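Local atomic coordinates of glutamate receptor 1 (Adineta vaga, PDB entry 4IO2), a protein that probably acts as a glutamate-gated ion channel of the postsynaptic membrane, this chain being its extracellular ligand-binding domain with glutamate bound. Residues V18-V23 with S205-V210; G39-L44 with I81-I86; D50-V55 with A218-V223; S90-R93 with A97-N100. All coordinates share one frame; numbering follows the deposited sequence.

Interaction 1. Residues V18-V23 with S205-V210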
loop_
_atom_site.group_PDB
_atom_site.type_symbol
_atom_site.label_atom_id
_atom_site.label_comp_id
_atom_site.label_asym_id
_atom_site.label_seq_id
_atom_site.Cartn_x
_atom_site.Cartn_y
_atom_site.Cartn_z
ATOM N N VAL A 18 7.979 2.249 19.864
ATOM C CA VAL A 18 8.677 3.459 19.525
ATOM C C VAL A 18 9.062 3.472 18.078
ATOM O O VAL A 18 9.519 2.473 17.554
ATOM C CB VAL A 18 9.906 3.749 20.445
ATOM C CG1 VAL A 18 9.500 3.750 21.889
ATOM C CG2 VAL A 18 11.079 2.736 20.248
ATOM N N PRO A 19 8.907 4.634 17.393
ATOM C CA PRO A 19 8.386 5.957 17.764
ATOM C C PRO A 19 6.939 6.188 17.280
ATOM O O PRO A 19 6.516 7.338 17.138
ATOM C CB PRO A 19 9.363 6.878 17.048
ATOM C CG PRO A 19 9.489 6.165 15.690
ATOM C CD PRO A 19 9.471 4.680 16.028
ATOM N N PHE A 20 6.192 5.108 17.031
ATOM C CA PHE A 20 4.766 5.195 16.735
ATOM C C PHE A 20 3.986 5.632 17.963
ATOM O O PHE A 20 3.238 6.638 17.903
ATOM C CB PHE A 20 4.246 3.857 16.217
ATOM C CG PHE A 20 4.523 3.610 14.735
ATOM C CD1 PHE A 20 3.901 4.388 13.781
ATOM C CD2 PHE A 20 5.436 2.662 14.326
ATOM C CE1 PHE A 20 4.137 4.165 12.416
ATOM C CE2 PHE A 20 5.695 2.424 12.972
ATOM C CZ PHE A 20 5.041 3.185 12.029
ATOM N N THR A 21 4.135 4.884 19.064
ATOM C CA THR A 21 3.461 5.149 20.304
ATOM C C THR A 21 4.492 4.975 21.403
ATOM O O THR A 21 4.938 3.871 21.692
ATOM C CB THR A 21 2.217 4.230 20.519
ATOM O OG1 THR A 21 1.258 4.565 19.512
ATOM C CG2 THR A 21 1.605 4.417 21.895
ATOM N N ILE A 22 4.864 6.110 21.983
ATOM C CA ILE A 22 5.931 6.193 22.963
ATOM C C ILE A 22 5.302 6.451 24.321
ATOM O O ILE A 22 4.557 7.404 24.474
ATOM C CB ILE A 22 6.859 7.362 22.647
ATOM C CG1 ILE A 22 7.436 7.217 21.224
ATOM C CG2 ILE A 22 7.986 7.429 23.683
ATOM C CD1 ILE A 22 8.049 8.531 20.662
ATOM N N VAL A 23 5.578 5.581 25.285
ATOM C CA VAL A 23 4.941 5.613 26.599
ATOM C C VAL A 23 5.964 6.122 27.616
ATOM O O VAL A 23 7.047 5.542 27.750
ATOM C CB VAL A 23 4.440 4.194 26.973
ATOM C CG1 VAL A 23 3.821 4.163 28.389
ATOM C CG2 VAL A 23 3.464 3.691 25.909
ATOM N N SER A 205 3.947 -5.411 2.640
ATOM C CA SER A 205 2.659 -5.359 3.272
ATOM C C SER A 205 2.275 -3.900 3.550
ATOM O O SER A 205 2.923 -2.980 3.088
ATOM C CB SER A 205 2.750 -6.220 4.557
ATOM O OG SER A 205 3.855 -5.808 5.376
ATOM N N THR A 206 1.220 -3.713 4.324
ATOM C CA THR A 206 0.741 -2.391 4.684
ATOM C C THR A 206 0.324 -2.344 6.136
ATOM O O THR A 206 0.002 -3.390 6.706
ATOM C CB THR A 206 -0.483 -1.995 3.819
ATOM O OG1 THR A 206 -1.513 -2.997 3.961
ATOM C CG2 THR A 206 -0.131 -1.867 2.320
ATOM N N PHE A 207 0.281 -1.162 6.701
ATOM C CA PHE A 207 -0.332 -0.903 7.991
ATOM C C PHE A 207 -1.675 -0.238 7.723
ATOM O O PHE A 207 -1.781 0.641 6.850
ATOM C CB PHE A 207 0.472 0.051 8.841
ATOM C CG PHE A 207 1.831 -0.467 9.285
ATOM C CD1 PHE A 207 2.089 -1.808 9.487
ATOM C CD2 PHE A 207 2.851 0.430 9.560
ATOM C CE1 PHE A 207 3.341 -2.239 9.915
ATOM C CE2 PHE A 207 4.103 0.004 10.005
ATOM C CZ PHE A 207 4.346 -1.325 10.187
ATOM N N GLY A 208 -2.708 -0.642 8.462
ATOM C CA GLY A 208 -4.035 -0.057 8.339
ATOM C C GLY A 208 -4.607 0.175 9.704
ATOM O O GLY A 208 -4.230 -0.487 10.676
ATOM N N ILE A 209 -5.570 1.090 9.763
ATOM C CA ILE A 209 -6.354 1.284 10.982
ATOM C C ILE A 209 -7.378 0.145 11.074
ATOM O O ILE A 209 -8.078 -0.131 10.121
ATOM C CB ILE A 209 -7.021 2.676 10.994
ATOM C CG1 ILE A 209 -5.911 3.729 11.061
ATOM C CG2 ILE A 209 -7.968 2.788 12.190
ATOM C CD1 ILE A 209 -6.433 5.161 11.050
ATOM N N VAL A 210 -7.436 -0.518 12.218
ATOM C CA VAL A 210 -8.363 -1.611 12.430
ATOM C C VAL A 210 -9.717 -1.041 12.767
ATOM O O VAL A 210 -9.827 -0.176 13.626
ATOM C CB VAL A 210 -7.893 -2.519 13.592
ATOM C CG1 VAL A 210 -8.815 -3.714 13.708
ATOM C CG2 VAL A 210 -6.464 -2.973 13.420
#
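F20 reaches across the core to F207, and the two rings touch only near their far corners. Starting at CB, the F20 side chain first passes V41 of helix 40-52. CG lies anti to the carbonyl carbon (chi1 -81°), and from CB the ring runs toward residues 205-210. Along one flank CD1 and CE1 border the ring of Y40, an edge-to-face pair; along the other, CD2 and CE2 run beside D85. Beyond these, CE2 stands 4.1 Å from F207 CE2, and the terminal CZ comes to 3.9 Å from F207 CE2. In this bilobed, periplasmic-binding-protein type of fold the contact joins the turn before strand 22-25 to strand 200-211 beside the pocket: P19, which follows a cis peptide bond, and F20 lie in that turn, where F20 and T21 both face S17 in a classic beta bulge, while F207 lines the glutamate pocket. The ring centroids are 5.9 Å apart and the planes stand at 81°, yet the approach is oblique. Two phenylalanines suit the place because both are buried and their rings fill apolar volume without asking for a hydrogen-bonding partner. On the binding-site side, the F207 ring touches the bound glutamate.

Interaction 2. Residues G39-L44 with I81-I86. With GLU (glutamic acid), chain E.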
loop_
_atom_site.group_PDB
_atom_site.type_symbol
_atom_site.label_atom_id
_atom_site.label_comp_id
_atom_site.label_asym_id
_atom_site.label_seq_id
_atom_site.Cartn_x
_atom_site.Cartn_y
_atom_site.Cartn_z
ATOM N N GLY A 39 4.125 10.419 19.849
ATOM C CA GLY A 39 4.619 9.693 18.710
ATOM C C GLY A 39 3.791 9.912 17.460
ATOM O O GLY A 39 2.812 10.672 17.451
ATOM N N TYR A 40 4.219 9.268 16.371
ATOM C CA TYR A 40 3.525 9.330 15.098
ATOM C C TYR A 40 2.018 9.066 15.256
ATOM O O TYR A 40 1.213 9.779 14.663
ATOM C CB TYR A 40 4.172 8.290 14.157
ATOM C CG TYR A 40 3.533 8.076 12.803
ATOM C CD1 TYR A 40 2.303 7.448 12.672
ATOM C CD2 TYR A 40 4.161 8.495 11.655
ATOM C CE1 TYR A 40 1.765 7.204 11.441
ATOM C CE2 TYR A 40 3.604 8.288 10.415
ATOM C CZ TYR A 40 2.387 7.632 10.322
ATOM O OH TYR A 40 1.813 7.407 9.086
ATOM N N VAL A 41 1.656 8.032 16.008
ATOM C CA VAL A 41 0.245 7.669 16.137
ATOM C C VAL A 41 -0.545 8.770 16.806
ATOM O O VAL A 41 -1.679 9.072 16.403
ATOM C CB VAL A 41 0.098 6.339 16.919
ATOM C CG1 VAL A 41 -1.304 6.074 17.425
ATOM C CG2 VAL A 41 0.630 5.210 16.047
ATOM N N LEU A 42 -0.008 9.333 17.869
ATOM C CA LEU A 42 -0.723 10.385 18.609
ATOM C C LEU A 42 -0.886 11.621 17.725
ATOM O O LEU A 42 -1.946 12.262 17.715
ATOM C CB LEU A 42 0.024 10.723 19.894
ATOM C CG LEU A 42 -0.099 9.702 21.045
ATOM C CD1 LEU A 42 -1.546 9.559 21.552
ATOM C CD2 LEU A 42 0.463 8.305 20.697
ATOM N N ASP A 43 0.143 11.945 16.934
ATOM C CA ASP A 43 0.017 13.076 16.031
ATOM C C ASP A 43 -1.019 12.782 14.925
ATOM O O ASP A 43 -1.794 13.663 14.506
ATOM C CB ASP A 43 1.362 13.449 15.365
ATOM C CG ASP A 43 2.359 14.055 16.303
ATOM O OD1 ASP A 43 2.054 14.341 17.483
ATOM O OD2 ASP A 43 3.479 14.345 15.792
ATOM N N LEU A 44 -1.014 11.559 14.417
ATOM C CA LEU A 44 -1.983 11.163 13.394
ATOM C C LEU A 44 -3.427 11.289 13.940
ATOM O O LEU A 44 -4.316 11.791 13.242
ATOM C CB LEU A 44 -1.691 9.726 12.918
ATOM C CG LEU A 44 -2.703 9.159 11.932
ATOM C CD1 LEU A 44 -2.852 10.027 10.673
ATOM C CD2 LEU A 44 -2.349 7.742 11.596
ATOM N N ILE A 81 -11.812 1.701 17.159
ATOM C CA ILE A 81 -10.768 1.521 16.153
ATOM C C ILE A 81 -9.452 1.256 16.889
ATOM O O ILE A 81 -9.346 1.515 18.085
ATOM C CB ILE A 81 -10.606 2.724 15.182
ATOM C CG1 ILE A 81 -10.192 3.994 15.936
ATOM C CG2 ILE A 81 -11.903 2.933 14.418
ATOM C CD1 ILE A 81 -9.879 5.210 15.012
ATOM N N ALA A 82 -8.461 0.771 16.167
ATOM C CA ALA A 82 -7.097 0.645 16.707
ATOM C C ALA A 82 -6.097 1.174 15.674
ATOM O O ALA A 82 -6.169 0.865 14.490
ATOM C CB ALA A 82 -6.764 -0.808 17.112
ATOM N N ILE A 83 -5.197 2.019 16.152
ATOM C CA ILE A 83 -4.225 2.694 15.312
ATOM C C ILE A 83 -2.830 2.379 15.776
ATOM O O ILE A 83 -2.497 2.574 16.951
ATOM C CB ILE A 83 -4.417 4.229 15.286
ATOM C CG1 ILE A 83 -5.840 4.622 14.863
ATOM C CG2 ILE A 83 -3.411 4.828 14.334
ATOM C CD1 ILE A 83 -6.103 6.133 14.934
ATOM N N GLY A 84 -2.003 1.911 14.853
ATOM C CA GLY A 84 -0.630 1.622 15.165
ATOM C C GLY A 84 0.078 1.012 13.979
ATOM O O GLY A 84 -0.362 1.066 12.815
ATOM N N ASP A 85 1.237 0.425 14.262
ATOM C CA ASP A 85 2.024 -0.332 13.277
ATOM C C ASP A 85 1.459 -1.746 13.179
ATOM O O ASP A 85 2.104 -2.706 13.567
ATOM C CB ASP A 85 3.521 -0.343 13.639
ATOM C CG ASP A 85 3.845 -0.739 15.090
ATOM O OD1 ASP A 85 2.992 -0.697 15.979
ATOM O OD2 ASP A 85 5.046 -1.067 15.349
ATOM N N ILE A 86 0.215 -1.825 12.669
ATOM C CA ILE A 86 -0.560 -3.054 12.650
ATOM C C ILE A 86 -0.679 -3.537 11.217
ATOM O O ILE A 86 -1.281 -2.876 10.357
ATOM C CB ILE A 86 -1.969 -2.826 13.230
ATOM C CG1 ILE A 86 -1.915 -2.220 14.641
ATOM C CG2 ILE A 86 -2.733 -4.100 13.279
ATOM C CD1 ILE A 86 -3.238 -1.603 15.091
HETATM N N GLU E . 3.309 -4.979 12.460
HETATM C CA GLU E . 3.424 -6.251 13.178
HETATM C C GLU E . 2.051 -6.902 13.323
HETATM O O GLU E . 1.024 -6.216 13.083
HETATM C CB GLU E . 4.052 -6.089 14.565
HETATM C CG GLU E . 5.444 -5.449 14.608
HETATM C CD GLU E . 6.582 -6.301 14.046
HETATM O OE1 GLU E . 6.344 -7.466 13.732
HETATM O OE2 GLU E . 7.737 -5.802 14.000
HETATM O OXT GLU E . 1.991 -8.107 13.662
#
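The flat peptide group joining I83 to G84 presents one face to V41. CG1 of V41 is 3.7 Å from I83 O, while CG2 of V41 rests 3.9 Å from G84 CA. With CG1 anti to the backbone N (chi1 164°), both branches of the valine lie on the same face, CG1 toward the oxygen end and CG2 toward G84 CA. Beside that group, I83 sends CG2 back toward the helix, where it packs 3.9 Å from V41 CG1 and 4.1 Å from L44 CD2. Beta-branched side chains fit here: short and stiff, they fill the gap between helix 40-52 and a backbone that passes close. G84 suits its place too, because its phi of 176° and psi of -165° are far easier for glycine than for other residues. An alanine in place of V41 would remove both methyls and would probably open a gap over the I83-G84 peptide, leaving I83 CG2 with less to pack on. Just beyond, D85 is the centre of an inverse gamma turn closed by a weak bond of 3.0 Å from I86 N to G84 O. The D85 carboxylate is held by Y67 and S17, and D85 O accepts a 2.8 Å hydrogen bond from N of the bound glutamate: a backbone carbonyl receiving the ligand's alpha-amino group, as in the binding sites of ionotropic glutamate receptors.

Interaction 3. Residues D50-V55 with A218-V223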
loop_
_atom_site.group_PDB
_atom_site.type_symbol
_atom_site.label_atom_id
_atom_site.label_comp_id
_atom_site.label_asym_id
_atom_site.label_seq_id
_atom_site.Cartn_x
_atom_site.Cartn_y
_atom_site.Cartn_z
ATOM N N ASP A 50 -8.928 16.708 14.037
ATOM C CA ASP A 50 -9.147 18.086 13.566
ATOM C C ASP A 50 -9.955 18.114 12.287
ATOM O O ASP A 50 -10.810 18.976 12.127
ATOM C CB ASP A 50 -7.818 18.804 13.338
ATOM C CG ASP A 50 -7.080 19.107 14.638
ATOM O OD1 ASP A 50 -7.662 18.887 15.726
ATOM O OD2 ASP A 50 -5.913 19.578 14.573
ATOM N N LYS A 51 -9.727 17.172 11.382
ATOM C CA LYS A 51 -10.457 17.141 10.113
ATOM C C LYS A 51 -11.857 16.540 10.232
ATOM O O LYS A 51 -12.778 16.964 9.545
ATOM C CB LYS A 51 -9.678 16.340 9.059
ATOM C CG LYS A 51 -8.420 17.012 8.552
ATOM C CD LYS A 51 -7.738 16.191 7.470
ATOM C CE LYS A 51 -8.403 16.387 6.106
ATOM N NZ LYS A 51 -7.388 16.653 5.044
ATOM N N MET A 52 -12.027 15.575 11.125
ATOM C CA MET A 52 -13.257 14.784 11.177
ATOM C C MET A 52 -14.175 15.150 12.331
ATOM O O MET A 52 -15.378 14.874 12.285
ATOM C CB MET A 52 -12.893 13.303 11.271
ATOM C CG MET A 52 -12.093 12.828 10.045
ATOM S SD MET A 52 -11.560 11.123 10.215
ATOM C CE MET A 52 -13.159 10.415 9.956
ATOM N N GLY A 53 -13.622 15.750 13.374
ATOM C CA GLY A 53 -14.429 16.252 14.478
ATOM C C GLY A 53 -14.954 15.226 15.455
ATOM O O GLY A 53 -15.852 15.526 16.234
ATOM N N PHE A 54 -14.387 14.025 15.472
ATOM C CA PHE A 54 -14.729 13.041 16.505
ATOM C C PHE A 54 -14.099 13.450 17.838
ATOM O O PHE A 54 -13.221 14.315 17.898
ATOM C CB PHE A 54 -14.315 11.595 16.111
ATOM C CG PHE A 54 -12.850 11.410 15.802
ATOM C CD1 PHE A 54 -11.905 11.269 16.807
ATOM C CD2 PHE A 54 -12.452 11.290 14.492
ATOM C CE1 PHE A 54 -10.567 11.064 16.491
ATOM C CE2 PHE A 54 -11.114 11.114 14.170
ATOM C CZ PHE A 54 -10.176 10.995 15.180
ATOM N N VAL A 55 -14.540 12.798 18.903
ATOM C CA VAL A 55 -13.924 12.961 20.212
ATOM C C VAL A 55 -13.040 11.723 20.438
ATOM O O VAL A 55 -13.514 10.588 20.351
ATOM C CB VAL A 55 -14.986 13.109 21.304
ATOM C CG1 VAL A 55 -14.351 13.200 22.676
ATOM C CG2 VAL A 55 -15.819 14.385 21.039
ATOM N N ALA A 218 -16.864 3.756 7.717
ATOM C CA ALA A 218 -15.714 3.342 6.907
ATOM C C ALA A 218 -15.301 4.384 5.885
ATOM O O ALA A 218 -14.101 4.711 5.747
ATOM C CB ALA A 218 -15.973 1.986 6.230
ATOM N N LYS A 219 -16.262 4.914 5.157
ATOM C CA LYS A 219 -15.954 5.870 4.097
ATOM C C LYS A 219 -15.357 7.143 4.679
ATOM O O LYS A 219 -14.380 7.690 4.153
ATOM C CB LYS A 219 -17.197 6.187 3.257
ATOM C CG LYS A 219 -16.954 7.161 2.075
ATOM C CD LYS A 219 -18.241 7.502 1.402
ATOM C CE LYS A 219 -18.936 8.596 2.160
ATOM N NZ LYS A 219 -20.012 9.164 1.320
ATOM N N ASP A 220 -15.930 7.664 5.749
ATOM C CA ASP A 220 -15.411 8.931 6.306
ATOM C C ASP A 220 -13.957 8.793 6.705
ATOM O O ASP A 220 -13.126 9.648 6.380
ATOM C CB ASP A 220 -16.314 9.388 7.504
ATOM C CG ASP A 220 -16.074 10.839 7.979
ATOM O OD1 ASP A 220 -15.750 11.733 7.180
ATOM O OD2 ASP A 220 -16.312 11.131 9.186
ATOM N N LEU A 221 -13.618 7.679 7.351
ATOM C CA LEU A 221 -12.244 7.490 7.788
ATOM C C LEU A 221 -11.346 7.352 6.551
ATOM O O LEU A 221 -10.268 7.967 6.481
ATOM C CB LEU A 221 -12.102 6.299 8.725
ATOM C CG LEU A 221 -10.683 5.977 9.187
ATOM C CD1 LEU A 221 -10.070 7.167 9.949
ATOM C CD2 LEU A 221 -10.675 4.729 10.009
ATOM N N ASP A 222 -11.738 6.518 5.597
ATOM C CA ASP A 222 -10.904 6.268 4.414
ATOM C C ASP A 222 -10.640 7.543 3.609
ATOM O O ASP A 222 -9.514 7.805 3.187
ATOM C CB ASP A 222 -11.539 5.185 3.503
ATOM C CG ASP A 222 -11.276 3.762 3.975
ATOM O OD1 ASP A 222 -10.506 3.539 4.951
ATOM O OD2 ASP A 222 -11.902 2.856 3.364
ATOM N N VAL A 223 -11.681 8.319 3.333
ATOM C CA VAL A 223 -11.506 9.553 2.580
ATOM C C VAL A 223 -10.507 10.484 3.286
ATOM O O VAL A 223 -9.671 11.118 2.638
ATOM C CB VAL A 223 -12.871 10.250 2.366
ATOM C CG1 VAL A 223 -12.727 11.692 1.877
ATOM C CG2 VAL A 223 -13.724 9.427 1.390
HETATM O O HOH W 1 -16.798 13.601 10.240
#
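M52 and D220 approach from opposite directions, so that the methyl end of one is laid over the flat carboxylate of the other. CE of M52 lies over one face of that group, 3.3 Å from D220 OD2 and 3.5 Å from D220 CG. A bend at chi3 of M52 (73°) turns this methyl toward the helix 218-230. The same bend brings CE to 3.8 Å from L221 CA, and SD of M52 is 4.2 Å from L221 CD1. Methionine suits such a seat: its unbranched chain can curl against a leucine, and a methyl carried on sulfur is slightly polarised, which probably makes the carboxylate a tolerable neighbour. SD also lies in the plane of the F54 ring, at its edge, roughly at right angles to the direction of L221 CD1. The polar part of the contact goes through water 1, which donates to M52 O at 2.8 Å and to D220 OD2 at 2.7 Å. OD2 of D220 also accepts from L5 N, and these two donors probably stabilise its negative charge. M52 is the last residue of helix 40-52, and G53, with positive phi (77°), takes the turn away from it, a conformation natural to glycine. The contact joins the C-terminal end of helix 40-52 to the start of helix 218-230; F54 continues onto L10 and I12 of strand 9-14, and A218 and V223 pack against R93 of the second subunit.

Interaction 4. Residues S90-R93 with A97-N100. With GLU (glutamic acid), chain E.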
loop_
_atom_site.group_PDB
_atom_site.type_symbol
_atom_site.label_atom_id
_atom_site.label_comp_id
_atom_site.label_asym_id
_atom_site.label_seq_id
_atom_site.Cartn_x
_atom_site.Cartn_y
_atom_site.Cartn_z
ATOM N N SER A 90 -4.382 -11.475 5.836
ATOM C CA SER A 90 -5.558 -12.251 5.438
ATOM C C SER A 90 -6.279 -12.813 6.653
ATOM O O SER A 90 -7.493 -12.756 6.745
ATOM C CB SER A 90 -5.162 -13.392 4.464
ATOM O OG SER A 90 -4.229 -14.314 5.042
ATOM N N ALA A 91 -5.531 -13.384 7.578
ATOM C CA ALA A 91 -6.159 -13.974 8.760
ATOM C C ALA A 91 -6.853 -12.899 9.577
ATOM O O ALA A 91 -7.952 -13.126 10.115
ATOM C CB ALA A 91 -5.137 -14.717 9.665
ATOM N N ARG A 92 -6.245 -11.733 9.735
ATOM C CA ARG A 92 -6.913 -10.672 10.510
ATOM C C ARG A 92 -8.156 -10.133 9.807
ATOM O O ARG A 92 -9.139 -9.803 10.455
ATOM C CB ARG A 92 -5.922 -9.542 10.844
ATOM C CG ARG A 92 -4.870 -9.959 11.861
ATOM C CD ARG A 92 -3.691 -8.998 11.906
ATOM N NE ARG A 92 -2.678 -9.432 12.848
ATOM C CZ ARG A 92 -1.526 -8.811 13.062
ATOM N NH1 ARG A 92 -1.262 -7.700 12.402
ATOM N NH2 ARG A 92 -0.681 -9.287 13.970
ATOM N N ARG A 93 -8.101 -10.050 8.495
ATOM C CA ARG A 93 -9.223 -9.532 7.702
ATOM C C ARG A 93 -10.470 -10.412 7.800
ATOM O O ARG A 93 -11.557 -9.925 7.539
ATOM C CB ARG A 93 -8.755 -9.350 6.244
ATOM C CG ARG A 93 -9.812 -8.760 5.315
ATOM C CD ARG A 93 -10.144 -7.309 5.645
ATOM N NE ARG A 93 -11.219 -6.763 4.848
ATOM C CZ ARG A 93 -12.505 -6.873 5.163
ATOM N NH1 ARG A 93 -12.886 -7.530 6.260
ATOM N NH2 ARG A 93 -13.428 -6.330 4.372
ATOM N N ALA A 97 -12.135 -5.321 9.792
ATOM C CA ALA A 97 -11.776 -4.592 8.570
ATOM C C ALA A 97 -10.579 -3.694 8.814
ATOM O O ALA A 97 -10.174 -3.442 9.950
ATOM C CB ALA A 97 -12.984 -3.814 7.984
ATOM N N PHE A 98 -9.990 -3.215 7.717
ATOM C CA PHE A 98 -8.904 -2.265 7.811
ATOM C C PHE A 98 -9.202 -1.077 6.934
ATOM O O PHE A 98 -9.732 -1.211 5.836
ATOM C CB PHE A 98 -7.589 -2.901 7.374
ATOM C CG PHE A 98 -7.063 -3.956 8.303
ATOM C CD1 PHE A 98 -7.392 -5.286 8.127
ATOM C CD2 PHE A 98 -6.188 -3.619 9.316
ATOM C CE1 PHE A 98 -6.842 -6.256 8.933
ATOM C CE2 PHE A 98 -5.632 -4.573 10.105
ATOM C CZ PHE A 98 -5.973 -5.890 9.945
ATOM N N SER A 99 -8.801 0.086 7.397
ATOM C CA SER A 99 -8.820 1.287 6.592
ATOM C C SER A 99 -7.849 1.185 5.427
ATOM O O SER A 99 -7.001 0.318 5.368
ATOM C CB SER A 99 -8.425 2.500 7.445
ATOM O OG SER A 99 -7.027 2.553 7.709
ATOM N N ASN A 100 -7.949 2.128 4.505
ATOM C CA ASN A 100 -6.913 2.294 3.507
ATOM C C ASN A 100 -5.610 2.475 4.257
ATOM O O ASN A 100 -5.564 2.989 5.385
ATOM C CB ASN A 100 -7.227 3.496 2.608
ATOM C CG ASN A 100 -8.433 3.256 1.760
ATOM O OD1 ASN A 100 -9.446 3.919 1.904
ATOM N ND2 ASN A 100 -8.345 2.277 0.870
HETATM N N GLU E . 3.309 -4.979 12.460
HETATM C CA GLU E . 3.424 -6.251 13.178
HETATM C C GLU E . 2.051 -6.902 13.323
HETATM O O GLU E . 1.024 -6.216 13.083
HETATM C CB GLU E . 4.052 -6.089 14.565
HETATM C CG GLU E . 5.444 -5.449 14.608
HETATM C CD GLU E . 6.582 -6.301 14.046
HETATM O OE1 GLU E . 6.344 -7.466 13.732
HETATM O OE2 GLU E . 7.737 -5.802 14.000
HETATM O OXT GLU E . 1.991 -8.107 13.662
#
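R93 and A97 bring the two backbones to 5.6 Å between their CA atoms, where a weakly bonded helical turn, S90-R93, is followed after only three residues by the short strand 97-98. The chain sets off again roughly at right angles to the turn, which brings the F98 ring against the R92-R93 backbone. The ring presents its edge: F98 CZ is 3.8 Å from R92 CB, and F98 CE1 is 4.0 Å from R93 N. R92 leaves CB on the phenylalanine while the rest of its chain, extended from CG to NE, runs off to the ligand. There its guanidinium meets the alpha-carboxylate of the bound glutamate edge-on, with the carboxylate carbon in its plane. NH1 of R92 donates to O of the glutamate over 2.8 Å at 170°, and NH2 of R92 donates to OXT over 2.9 Å at 156°. T87 O and T68 OG1 take further hydrogens from NH1 and NH2, fixing the flat group's rotation. A leucine in place of R92 would probably leave the ligand carboxylate without its paired charge and its two hydrogen bonds, and T87 O and T68 OG1 without this donor. R93 instead bends at chi2 (68°), turning one guanidinium face to A97, whose CA lies 3.8 Å from the plane, offset toward the rim of the group; alanine is small enough to fit there. NE of R93 forms a salt bridge with D222 of the second subunit. Strand 97-98 pairs antiparallel with strand 200-211 through A97 and T211, and helix 67-75 flanks the R92 side chain with Y67 and V71.

Interactions 2 and 4 hold the alpha end of the same glutamate through different groups: D85 O takes the amino group, R92 the alpha-carboxylate. They meet where I86 CG2 packs 4.0 Å from R92 NH1. Interaction 1 borders this pocket through F207, and its centre lies about 5 Å from that of interaction 2, with V41 N probably bonded to F20 O at 2.8 Å and V210 N to A82 O at 2.9 Å. A probable backbone hydrogen bond, S99 N to I209 O at 2.8 Å, ties interaction 4 to interaction 1. Interaction 3 is away from the ligand, yet D222 OD1 reaches N100 N at 3.0 Å, and both interactions 3 and 4 touch the second subunit.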